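Transcriptional regulator (Streptococcus pneumoniae, PDB 2GNP) is a putative transcriptional regulator whose putative sugar-binding domain probably senses a carbohydrate-derived effector. Local coordinates at residues A[55-60]-A[79-84]. Residues are numbered along the deposited sequence; the frame is centred on the assembly and turned at random.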
ATOM      1  N   ILE A  55     -14.077  -1.071  -9.026  1.00 18.35           N
ATOM      2  CA  ILE A  55     -14.946  -0.059  -8.465  1.00 17.52           C
ATOM      3  C   ILE A  55     -16.387  -0.187  -8.961  1.00 18.29           C
ATOM      4  O   ILE A  55     -16.658  -0.144 -10.165  1.00 20.47           O
ATOM      5  CB  ILE A  55     -14.390   1.382  -8.642  1.00 16.78           C
ATOM      6  CG1 ILE A  55     -13.016   1.485  -7.945  1.00 15.97           C
ATOM      7  CG2 ILE A  55     -15.359   2.410  -8.040  1.00 15.04           C
ATOM      8  CD1 ILE A  55     -12.177   2.810  -8.261  1.00 18.96           C
ATOM      9  N   ASP A  56     -17.286  -0.352  -8.012  1.00 18.79           N
ATOM     10  CA  ASP A  56     -18.709  -0.435  -8.290  1.00 19.44           C
ATOM     11  C   ASP A  56     -19.486   0.484  -7.381  1.00 16.84           C
ATOM     12  O   ASP A  56     -18.966   1.039  -6.432  1.00 17.02           O
ATOM     13  CB  ASP A  56     -19.164  -1.884  -8.037  1.00 20.32           C
ATOM     14  CG  ASP A  56     -18.670  -2.871  -9.102  1.00 29.14           C
ATOM     15  OD1 ASP A  56     -18.666  -2.552 -10.325  1.00 35.24           O
ATOM     16  OD2 ASP A  56     -18.341  -4.022  -8.711  1.00 38.60           O
ATOM     17  N   ASP A  57     -20.764   0.678  -7.687  1.00 16.27           N
ATOM     18  CA  ASP A  57     -21.656   1.361  -6.764  1.00 16.47           C
ATOM     19  C   ASP A  57     -21.544   0.921  -5.314  1.00 15.67           C
ATOM     20  O   ASP A  57     -21.315  -0.295  -5.028  1.00 14.65           O
ATOM     21  CB  ASP A  57     -23.132   1.161  -7.118  1.00 18.04           C
ATOM     22  CG  ASP A  57     -23.470   1.618  -8.521  1.00 21.74           C
ATOM     23  OD1 ASP A  57     -22.735   2.441  -9.140  1.00 18.69           O
ATOM     24  OD2 ASP A  57     -24.510   1.099  -8.995  1.00 24.87           O
ATOM     25  N   ASN A  58     -21.680   1.910  -4.444  1.00 14.90           N
ATOM     26  CA  ASN A  58     -21.852   1.744  -2.997  1.00 16.91           C
ATOM     27  C   ASN A  58     -20.536   1.380  -2.249  1.00 16.54           C
ATOM     28  O   ASN A  58     -20.540   1.268  -1.022  1.00 19.90           O
ATOM     29  CB  ASN A  58     -22.936   0.696  -2.689  1.00 16.49           C
ATOM     30  CG  ASN A  58     -24.272   1.060  -3.269  1.00 22.08           C
ATOM     31  OD1 ASN A  58     -24.718   2.219  -3.178  1.00 23.55           O
ATOM     32  ND2 ASN A  58     -24.939   0.069  -3.860  1.00 22.85           N
HETATM   33  N   MSE A  59     -19.444   1.238  -2.954  1.00 16.83           N
HETATM   34  CA  MSE A  59     -18.208   0.754  -2.304  1.00 18.25           C
HETATM   35  C   MSE A  59     -17.486   1.798  -1.445  1.00 16.02           C
HETATM   36  O   MSE A  59     -17.542   2.995  -1.768  1.00 15.08           O
HETATM   37  CB  MSE A  59     -17.288   0.241  -3.370  1.00 18.57           C
HETATM   38  CG  MSE A  59     -17.819  -1.082  -3.928  1.00 24.44           C
HETATM   39 SE   MSE A  59     -16.368  -1.766  -4.861  0.75 27.18          SE
HETATM   40  CE  MSE A  59     -16.993  -3.598  -5.170  1.00 27.36           C
ATOM     41  N   LYS A  60     -16.848   1.313  -0.350  1.00 14.29           N
ATOM     42  CA  LYS A  60     -16.012   2.084   0.556  1.00 13.24           C
ATOM     43  C   LYS A  60     -14.581   1.694   0.213  1.00 12.66           C
ATOM     44  O   LYS A  60     -14.227   0.500   0.290  1.00 12.05           O
ATOM     45  CB  LYS A  60     -16.364   1.728   2.004  1.00 15.90           C
ATOM     46  CG  LYS A  60     -17.779   2.177   2.380  1.00 18.23           C
ATOM     47  CD  LYS A  60     -18.083   1.816   3.819  1.00 27.06           C
ATOM     48  CE  LYS A  60     -17.613   2.922   4.720  1.00 29.40           C
ATOM     49  NZ  LYS A  60     -18.194   2.745   6.081  1.00 35.12           N
ATOM     50  N   LYS A  79     -15.625   6.746 -14.270  1.00 20.02           N
ATOM     51  CA  LYS A  79     -16.765   5.804 -14.400  1.00 19.62           C
ATOM     52  C   LYS A  79     -17.944   6.304 -13.606  1.00 19.26           C
ATOM     53  O   LYS A  79     -17.776   6.843 -12.505  1.00 16.40           O
ATOM     54  CB  LYS A  79     -16.316   4.423 -13.899  1.00 19.62           C
ATOM     55  CG  LYS A  79     -17.298   3.250 -13.955  1.00 22.37           C
ATOM     56  CD  LYS A  79     -16.660   2.064 -13.126  1.00 21.84           C
ATOM     57  CE  LYS A  79     -17.228   0.720 -13.506  1.00 27.05           C
ATOM     58  NZ  LYS A  79     -16.534  -0.374 -12.741  1.00 20.24           N
ATOM     59  N   SER A  80     -19.166   6.188 -14.152  1.00 18.56           N
ATOM     60  CA  SER A  80     -20.328   6.700 -13.426  1.00 20.16           C
ATOM     61  C   SER A  80     -20.872   5.753 -12.373  1.00 19.79           C
ATOM     62  O   SER A  80     -21.809   4.984 -12.649  1.00 21.89           O
ATOM     63  CB  SER A  80     -21.496   7.120 -14.364  1.00 21.45           C
ATOM     64  OG  SER A  80     -21.019   8.073 -15.322  1.00 20.22           O
ATOM     65  N   VAL A  81     -20.322   5.814 -11.157  1.00 19.52           N
ATOM     66  CA  VAL A  81     -20.814   4.963 -10.075  1.00 19.13           C
ATOM     67  C   VAL A  81     -21.511   5.841  -9.034  1.00 20.18           C
ATOM     68  O   VAL A  81     -21.230   7.045  -8.966  1.00 20.63           O
ATOM     69  CB  VAL A  81     -19.623   4.119  -9.473  1.00 18.68           C
ATOM     70  CG1 VAL A  81     -19.212   2.962 -10.370  1.00 20.84           C
ATOM     71  CG2 VAL A  81     -18.367   5.039  -9.300  1.00 17.14           C
ATOM     72  N   ARG A  82     -22.438   5.275  -8.280  1.00 19.33           N
ATOM     73  CA  ARG A  82     -23.235   5.968  -7.281  1.00 20.51           C
ATOM     74  C   ARG A  82     -22.710   5.556  -5.917  1.00 18.93           C
ATOM     75  O   ARG A  82     -22.341   4.377  -5.694  1.00 18.63           O
ATOM     76  CB  ARG A  82     -24.697   5.494  -7.288  1.00 20.68           C
ATOM     77  CG  ARG A  82     -25.579   5.719  -8.507  1.00 25.15           C
ATOM     78  CD  ARG A  82     -26.692   4.650  -8.428  1.00 32.60           C
ATOM     79  NE  ARG A  82     -28.066   5.114  -8.651  1.00 40.45           N
ATOM     80  CZ  ARG A  82     -28.644   5.217  -9.851  1.00 42.50           C
ATOM     81  NH1 ARG A  82     -27.939   4.899 -10.929  1.00 44.66           N
ATOM     82  NH2 ARG A  82     -29.914   5.647  -9.985  1.00 40.26           N
ATOM     83  N   ASN A  83     -22.701   6.513  -4.985  1.00 17.96           N
ATOM     84  CA  ASN A  83     -22.618   6.228  -3.550  1.00 17.48           C
ATOM     85  C   ASN A  83     -21.279   5.556  -3.166  1.00 16.93           C
ATOM     86  O   ASN A  83     -21.241   4.717  -2.221  1.00 17.48           O
ATOM     87  CB  ASN A  83     -23.783   5.324  -3.064  1.00 16.91           C
ATOM     88  CG  ASN A  83     -23.926   5.292  -1.552  1.00 20.58           C
ATOM     89  OD1 ASN A  83     -23.626   6.288  -0.838  1.00 28.01           O
ATOM     90  ND2 ASN A  83     -24.400   4.156  -1.037  1.00 24.71           N
ATOM     91  N   VAL A  84     -20.210   5.956  -3.872  1.00 16.46           N
ATOM     92  CA  VAL A  84     -18.839   5.465  -3.564  1.00 16.26           C
ATOM     93  C   VAL A  84     -18.237   6.445  -2.551  1.00 15.74           C
ATOM     94  O   VAL A  84     -18.488   7.674  -2.636  1.00 15.73           O
ATOM     95  CB  VAL A  84     -17.945   5.404  -4.813  1.00 16.46           C
ATOM     96  CG1 VAL A  84     -16.493   5.000  -4.487  1.00 15.32           C
ATOM     97  CG2 VAL A  84     -18.520   4.364  -5.812  1.00 15.87           C
TER
HETATM   98  O   HOH W   1     -17.103  -3.207 -12.443  1.00 31.34           O
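Lys79 stretches its side chain straight out toward the 55-60 loop, and its NZ donates to Ile55 O at 2.6 Å, nearly along the C=O axis. The same ammonium also bonds Arg52 O, so it gathers carbonyls where helix 36-54 ends. Its salt bridge to Asp56 is long, OD1 to NZ 3.9 Å, and a water fills in, accepting from Lys79 NZ and donating to Asp56 OD1.

Three further hydrogen bonds join the loops around the type II turn Asp56-Met59. The chi1 of Asp57, -57°, turns CG away from its own carbonyl carbon. Its OD1 accepts from Arg82 N at 3.0 Å in a nearly straight bond (165° at the hydrogen); the N-H arrives from above the carboxylate plane. Next to it, Asn58 N donates to Arg82 O at 2.8 Å. The two asparagine side chains meet with their amide planes 75° apart: Asn83 ND2 gives a hydrogen to Asn58 OD1 at 2.9 Å, while Asn83 OD1 is taken by His85.

Ile55 and Val84, both buried, supply much of the apolar part. Ile55 CG2 lies 4.2 Å from Val81 CG2 and 4.3 Å from Val84 CG2, and Phe113 of helix 102-113 touches both Ile55 and Val81.

This is a surface pairing of two helix-to-strand loops, each leading into one of the adjacent parallel strands 60-63 and 85-88, an arrangement characteristic of a Rossmann-like alpha/beta fold.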